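Local coordinates for protein endoribonuclease AbiQ (Lactococcus lactis, PDB 4GLK) that cleaves RNA as the toxic endoribonuclease of a type III toxin-antitoxin system and is neutralised by its cognate RNA antitoxin, AntiQ, at residues A[3-8]-A[31-36]; A[46-51]-A[85-90]. The protein carries 1 engineered substitution. All blocks are in the same frame, centred on the assembly; numbering follows the deposited sequence.

Contact 1 (A[3-8]-A[31-36]); sequences LRFFTV and ASTYVG
Phe6 with Tyr34 and Arg4 with Gly36 are the hydrogen-bonded pairs of an antiparallel arrangement in which the axes of strand 4-8 and of the strand running through Tyr34 to Gly36 approach to 4.6 Å, with 129° between their N-to-C directions.

On the Tyr34 face, Val8 CG2 sits over the phenol ring of Tyr34 in a CH-pi contact, 4.0 Å from the centroid and displaced toward the rim near CD1 and CE1. Val8 has CG1 anti to its backbone N (chi1 -175°), which leaves CG2 beside that N and turned over the ring. The Phe6 ring instead offers its edge, with Phe6 CE2 3.6 Å from Gly36 O, which lies near the ring plane. On the opposite face the non-hydrogen-bonded pair Phe5 and Val35 run side by side, Phe5 CD1 meeting Val35 CG2 at 3.9 Å, while Val35 CG1 touches Leu3 CG at 3.9 Å. Thr33 OG1, near Phe5 CD1, is buried without a polar partner.

Phe6 N lies 2.8 Å from Tyr34 O, and Tyr34 N bonds Phe6 O in return; the bond from Gly36 N to Arg4 O is longer, at 3.3 Å. Beyond Phe6 a water takes over, accepting from Val8 N and donating to Ser32 O.

Helix 110-124 covers the Phe5 and Val35 face through Met115, Leu119 and Met122. The arrangement is that of adjacent strands in the twisted antiparallel sheet of the ToxN/AbiQ fold.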
loop_
_atom_site.group_PDB
_atom_site.type_symbol
_atom_site.label_atom_id
_atom_site.label_comp_id
_atom_site.label_asym_id
_atom_site.label_seq_id
_atom_site.Cartn_x
_atom_site.Cartn_y
_atom_site.Cartn_z
ATOM N N LEU A 3 -7.986 5.507 -7.981
ATOM C CA LEU A 3 -6.688 5.324 -7.325
ATOM C C LEU A 3 -5.872 6.653 -7.378
ATOM O O LEU A 3 -5.830 7.311 -8.417
ATOM C CB LEU A 3 -5.922 4.204 -8.056
ATOM C CG LEU A 3 -5.683 2.859 -7.372
ATOM C CD1 LEU A 3 -6.691 2.549 -6.297
ATOM C CD2 LEU A 3 -5.622 1.728 -8.409
ATOM N N ARG A 4 -5.244 7.034 -6.256
ATOM C CA ARG A 4 -4.459 8.260 -6.136
ATOM C C ARG A 4 -3.321 8.024 -5.199
ATOM O O ARG A 4 -3.372 7.076 -4.424
ATOM C CB ARG A 4 -5.317 9.353 -5.489
ATOM C CG ARG A 4 -6.120 10.172 -6.424
ATOM C CD ARG A 4 -7.566 9.918 -6.183
ATOM N NE ARG A 4 -8.075 10.577 -4.983
ATOM C CZ ARG A 4 -9.253 10.291 -4.443
ATOM N NH1 ARG A 4 -10.019 9.349 -4.979
ATOM N NH2 ARG A 4 -9.676 10.935 -3.374
ATOM N N PHE A 5 -2.376 8.982 -5.142
ATOM C CA PHE A 5 -1.232 8.927 -4.236
ATOM C C PHE A 5 -1.523 9.684 -2.965
ATOM O O PHE A 5 -2.111 10.768 -2.984
ATOM C CB PHE A 5 0.045 9.476 -4.892
ATOM C CG PHE A 5 0.681 8.629 -5.972
ATOM C CD1 PHE A 5 1.150 7.353 -5.691
ATOM C CD2 PHE A 5 0.890 9.142 -7.246
ATOM C CE1 PHE A 5 1.803 6.598 -6.666
ATOM C CE2 PHE A 5 1.508 8.371 -8.235
ATOM C CZ PHE A 5 1.970 7.104 -7.933
ATOM N N PHE A 6 -1.086 9.122 -1.855
ATOM C CA PHE A 6 -1.291 9.753 -0.561
ATOM C C PHE A 6 -0.099 9.507 0.302
ATOM O O PHE A 6 0.703 8.595 0.040
ATOM C CB PHE A 6 -2.485 9.109 0.170
ATOM C CG PHE A 6 -3.838 9.307 -0.463
ATOM C CD1 PHE A 6 -4.597 10.439 -0.183
ATOM C CD2 PHE A 6 -4.371 8.348 -1.308
ATOM C CE1 PHE A 6 -5.843 10.630 -0.786
ATOM C CE2 PHE A 6 -5.616 8.540 -1.907
ATOM C CZ PHE A 6 -6.353 9.670 -1.625
ATOM N N THR A 7 -0.032 10.289 1.386
ATOM C CA THR A 7 0.861 10.067 2.492
ATOM C C THR A 7 -0.082 9.959 3.680
ATOM O O THR A 7 -1.279 10.272 3.581
ATOM C CB THR A 7 1.979 11.130 2.644
ATOM O OG1 THR A 7 1.431 12.404 2.962
ATOM C CG2 THR A 7 2.934 11.194 1.430
ATOM N N VAL A 8 0.436 9.450 4.783
ATOM C CA VAL A 8 -0.332 9.300 6.006
ATOM C C VAL A 8 0.386 10.151 7.052
ATOM O O VAL A 8 1.606 10.362 6.930
ATOM C CB VAL A 8 -0.479 7.800 6.413
ATOM C CG1 VAL A 8 -1.386 7.643 7.636
ATOM C CG2 VAL A 8 -1.030 6.970 5.250
ATOM N N ALA A 31 9.705 9.350 4.382
ATOM C CA ALA A 31 8.264 9.214 4.157
ATOM C C ALA A 31 7.821 8.129 3.175
ATOM O O ALA A 31 8.537 7.836 2.215
ATOM C CB ALA A 31 7.664 10.558 3.775
ATOM N N SER A 32 6.636 7.542 3.427
ATOM C CA SER A 32 6.055 6.470 2.633
ATOM C C SER A 32 4.964 6.968 1.682
ATOM O O SER A 32 4.134 7.787 2.070
ATOM C CB SER A 32 5.471 5.409 3.556
ATOM O OG SER A 32 6.477 4.690 4.247
ATOM N N THR A 33 4.973 6.487 0.444
ATOM C CA THR A 33 3.914 6.824 -0.507
ATOM C C THR A 33 2.959 5.666 -0.540
ATOM O O THR A 33 3.367 4.506 -0.614
ATOM C CB THR A 33 4.387 7.376 -1.865
ATOM O OG1 THR A 33 3.828 6.624 -2.951
ATOM C CG2 THR A 33 5.872 7.511 -1.971
ATOM N N TYR A 34 1.692 5.998 -0.382
ATOM C CA TYR A 34 0.590 5.066 -0.330
ATOM C C TYR A 34 -0.294 5.296 -1.534
ATOM O O TYR A 34 -0.337 6.403 -2.081
ATOM C CB TYR A 34 -0.221 5.307 0.967
ATOM C CG TYR A 34 0.432 4.712 2.193
ATOM C CD1 TYR A 34 1.375 5.420 2.923
ATOM C CD2 TYR A 34 0.122 3.416 2.604
ATOM C CE1 TYR A 34 2.006 4.856 4.029
ATOM C CE2 TYR A 34 0.731 2.851 3.716
ATOM C CZ TYR A 34 1.673 3.571 4.427
ATOM O OH TYR A 34 2.270 2.991 5.515
ATOM N N VAL A 35 -1.023 4.254 -1.931
ATOM C CA VAL A 35 -1.993 4.307 -3.009
ATOM C C VAL A 35 -3.309 3.757 -2.481
ATOM O O VAL A 35 -3.326 2.769 -1.740
ATOM C CB VAL A 35 -1.561 3.585 -4.314
ATOM C CG1 VAL A 35 -2.457 4.027 -5.474
ATOM C CG2 VAL A 35 -0.083 3.839 -4.653
ATOM N N GLY A 36 -4.397 4.398 -2.879
ATOM C CA GLY A 36 -5.727 3.968 -2.481
ATOM C C GLY A 36 -6.852 4.701 -3.167
ATOM O O GLY A 36 -6.607 5.668 -3.895
HETATM O O HOH W 1 2.902 8.258 4.405
#

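Contact 2 (A[46-51]-A[85-90]); sequences YFIPLL and GYLLHH. Engineered in segment 46-51: Leu51 (natural residue Ser).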
loop_
_atom_site.group_PDB
_atom_site.type_symbol
_atom_site.label_atom_id
_atom_site.label_comp_id
_atom_site.label_asym_id
_atom_site.label_seq_id
_atom_site.Cartn_x
_atom_site.Cartn_y
_atom_site.Cartn_z
ATOM N N TYR A 46 -8.529 1.210 2.686
ATOM C CA TYR A 46 -7.211 0.592 2.701
ATOM C C TYR A 46 -6.274 1.190 1.687
ATOM O O TYR A 46 -6.638 1.412 0.535
ATOM C CB TYR A 46 -7.340 -0.911 2.482
ATOM C CG TYR A 46 -7.543 -1.655 3.777
ATOM C CD1 TYR A 46 -8.810 -1.784 4.343
ATOM C CD2 TYR A 46 -6.458 -2.185 4.471
ATOM C CE1 TYR A 46 -8.999 -2.464 5.543
ATOM C CE2 TYR A 46 -6.634 -2.867 5.669
ATOM C CZ TYR A 46 -7.904 -3.004 6.200
ATOM O OH TYR A 46 -8.036 -3.636 7.399
ATOM N N PHE A 47 -5.062 1.459 2.141
ATOM C CA PHE A 47 -4.003 2.059 1.350
ATOM C C PHE A 47 -2.769 1.169 1.358
ATOM O O PHE A 47 -2.384 0.699 2.413
ATOM C CB PHE A 47 -3.710 3.476 1.884
ATOM C CG PHE A 47 -4.934 4.360 1.731
ATOM C CD1 PHE A 47 -5.132 5.104 0.576
ATOM C CD2 PHE A 47 -5.934 4.368 2.700
ATOM C CE1 PHE A 47 -6.302 5.839 0.387
ATOM C CE2 PHE A 47 -7.096 5.122 2.519
ATOM C CZ PHE A 47 -7.264 5.862 1.368
ATOM N N ILE A 48 -2.180 0.917 0.170
ATOM C CA ILE A 48 -0.989 0.080 -0.027
ATOM C C ILE A 48 0.268 0.955 -0.126
ATOM O O ILE A 48 0.302 1.895 -0.941
ATOM C CB ILE A 48 -1.117 -0.813 -1.289
ATOM C CG1 ILE A 48 -2.418 -1.630 -1.289
ATOM C CG2 ILE A 48 0.076 -1.761 -1.434
ATOM C CD1 ILE A 48 -2.650 -2.434 -2.557
ATOM N N PRO A 49 1.340 0.633 0.626
ATOM C CA PRO A 49 2.590 1.377 0.425
ATOM C C PRO A 49 3.248 0.926 -0.889
ATOM O O PRO A 49 3.154 -0.225 -1.273
ATOM C CB PRO A 49 3.420 1.034 1.659
ATOM C CG PRO A 49 2.905 -0.310 2.102
ATOM C CD PRO A 49 1.497 -0.461 1.608
ATOM N N LEU A 50 3.844 1.870 -1.601
ATOM C CA LEU A 50 4.490 1.661 -2.889
ATOM C C LEU A 50 5.997 1.819 -2.699
ATOM O O LEU A 50 6.430 2.783 -2.048
ATOM C CB LEU A 50 3.945 2.730 -3.878
ATOM C CG LEU A 50 4.587 2.850 -5.282
ATOM C CD1 LEU A 50 3.521 3.037 -6.360
ATOM C CD2 LEU A 50 5.536 4.062 -5.337
ATOM N N LEU A 51 6.785 0.869 -3.246
ATOM C CA LEU A 51 8.252 0.932 -3.260
ATOM C C LEU A 51 8.727 1.082 -4.707
ATOM O O LEU A 51 8.297 0.308 -5.562
ATOM C CB LEU A 51 8.908 -0.320 -2.637
ATOM C CG LEU A 51 8.634 -0.625 -1.163
ATOM C CD1 LEU A 51 9.490 -1.802 -0.700
ATOM C CD2 LEU A 51 8.910 0.592 -0.263
ATOM N N GLY A 85 8.151 -0.280 -10.028
ATOM C CA GLY A 85 8.036 -0.406 -8.581
ATOM C C GLY A 85 7.206 -1.576 -8.097
ATOM O O GLY A 85 6.933 -2.500 -8.867
ATOM N N TYR A 86 6.827 -1.558 -6.802
ATOM C CA TYR A 86 6.081 -2.646 -6.146
ATOM C C TYR A 86 5.041 -2.164 -5.172
ATOM O O TYR A 86 5.322 -1.312 -4.322
ATOM C CB TYR A 86 7.029 -3.572 -5.340
ATOM C CG TYR A 86 8.280 -3.978 -6.086
ATOM C CD1 TYR A 86 8.248 -4.995 -7.036
ATOM C CD2 TYR A 86 9.483 -3.300 -5.891
ATOM C CE1 TYR A 86 9.386 -5.343 -7.761
ATOM C CE2 TYR A 86 10.626 -3.634 -6.614
ATOM C CZ TYR A 86 10.575 -4.664 -7.540
ATOM O OH TYR A 86 11.705 -5.040 -8.226
ATOM N N LEU A 87 3.881 -2.823 -5.210
ATOM C CA LEU A 87 2.811 -2.609 -4.264
ATOM C C LEU A 87 2.901 -3.724 -3.272
ATOM O O LEU A 87 2.914 -4.892 -3.652
ATOM C CB LEU A 87 1.450 -2.653 -4.933
ATOM C CG LEU A 87 1.041 -1.474 -5.724
ATOM C CD1 LEU A 87 -0.244 -1.802 -6.415
ATOM C CD2 LEU A 87 0.873 -0.250 -4.828
ATOM N N LEU A 88 2.968 -3.375 -2.000
ATOM C CA LEU A 88 3.109 -4.350 -0.929
ATOM C C LEU A 88 1.767 -4.564 -0.222
ATOM O O LEU A 88 1.543 -4.003 0.836
ATOM C CB LEU A 88 4.173 -3.809 0.038
ATOM C CG LEU A 88 5.645 -4.177 -0.232
ATOM C CD1 LEU A 88 6.142 -3.633 -1.549
ATOM C CD2 LEU A 88 6.525 -3.654 0.888
ATOM N N HIS A 89 0.854 -5.339 -0.841
ATOM C CA HIS A 89 -0.497 -5.664 -0.322
ATOM C C HIS A 89 -0.495 -6.139 1.124
ATOM O O HIS A 89 -1.386 -5.767 1.892
ATOM C CB HIS A 89 -1.189 -6.723 -1.200
ATOM C CG HIS A 89 -1.420 -6.304 -2.612
ATOM N ND1 HIS A 89 -2.631 -5.764 -3.015
ATOM C CD2 HIS A 89 -0.600 -6.372 -3.681
ATOM C CE1 HIS A 89 -2.504 -5.520 -4.311
ATOM N NE2 HIS A 89 -1.309 -5.874 -4.756
ATOM N N HIS A 90 0.512 -6.957 1.495
ATOM C CA HIS A 90 0.686 -7.480 2.849
ATOM C C HIS A 90 0.920 -6.396 3.894
ATOM O O HIS A 90 0.694 -6.642 5.074
ATOM C CB HIS A 90 1.798 -8.540 2.896
ATOM C CG HIS A 90 3.177 -8.049 2.568
ATOM N ND1 HIS A 90 3.511 -7.617 1.297
ATOM C CD2 HIS A 90 4.292 -8.042 3.335
ATOM C CE1 HIS A 90 4.802 -7.339 1.336
ATOM N NE2 HIS A 90 5.319 -7.582 2.536
#
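Ile48 carries CG2 anti to its backbone N and CG1 anti to its carbonyl carbon (chi1 -53°), and the two branches reach different residues of 85-90. Ile48 CG2 packs 3.4 Å from Leu88 N and also touches Leu87 CD2. On the other, extended branch, Ile48 CD1 lies 3.4 Å from His89 ND1 and meets the imidazole obliquely. Both ring nitrogens of His89 are hydrogen-bonded elsewhere, ND1 with Ser133 OG and NE2 with Thr72 OG1, which fixes the rotation of the ring beside the isoleucine.

The axes of strands 46-51 and 85-88 approach to 4.7 Å and run antiparallel, with 158° between their directions. Leu51 and Tyr86 form a hydrogen-bonded pair, with Leu51 N 2.8 Å from Tyr86 O and Tyr86 N 2.7 Å from Leu51 O. Leu88 N adds a nearly straight bond (171°) to Pro49 O, 3.2 Å long. Leu51, an engineered residue in place of the natural serine, crosses Leu88 at about a right angle, Leu51 CD1 lying 3.8 Å from Leu88 CD2. Leu50 and Leu87 make the non-hydrogen-bonded pair on the face opposite Leu51 and Tyr86, touching loosely through Leu50 CB and Leu87 CD2.

Helix 110-124 packs on the Leu50 and Leu87 face, where Met122 touches both leucines, and helix 126-143 continues the cover over Ile48, Leu87 and His89. Helix 58-66 meets Tyr86 and Leu88, while strand 33-40 bonds the far edge of strand 45-52.

Overall arrangement
Contacts 1 and 2 are seams of one antiparallel sheet, separated by the pairing of strands 33-40 and 45-52, their centres about 9 Å apart. In that pairing Thr33 O lies 2.9 Å from Leu50 N and Val35 N 2.9 Å from Ile48 O, both probable hydrogen bonds. Phe6 and Phe47 add an edge-to-face ring contact. Both contacts are buried, but contact 2 lies nearer the centre of the chain, about 3 Å against 7 Å for contact 1. Contact 1 includes exposed Arg4 and a bridging water, whereas in contact 2 the side chains that meet are mainly aliphatic, beside three backbone hydrogen bonds. Helix 110-124 spans both, touching Phe5 and Val35 in one, Leu50 and Leu87 in the other.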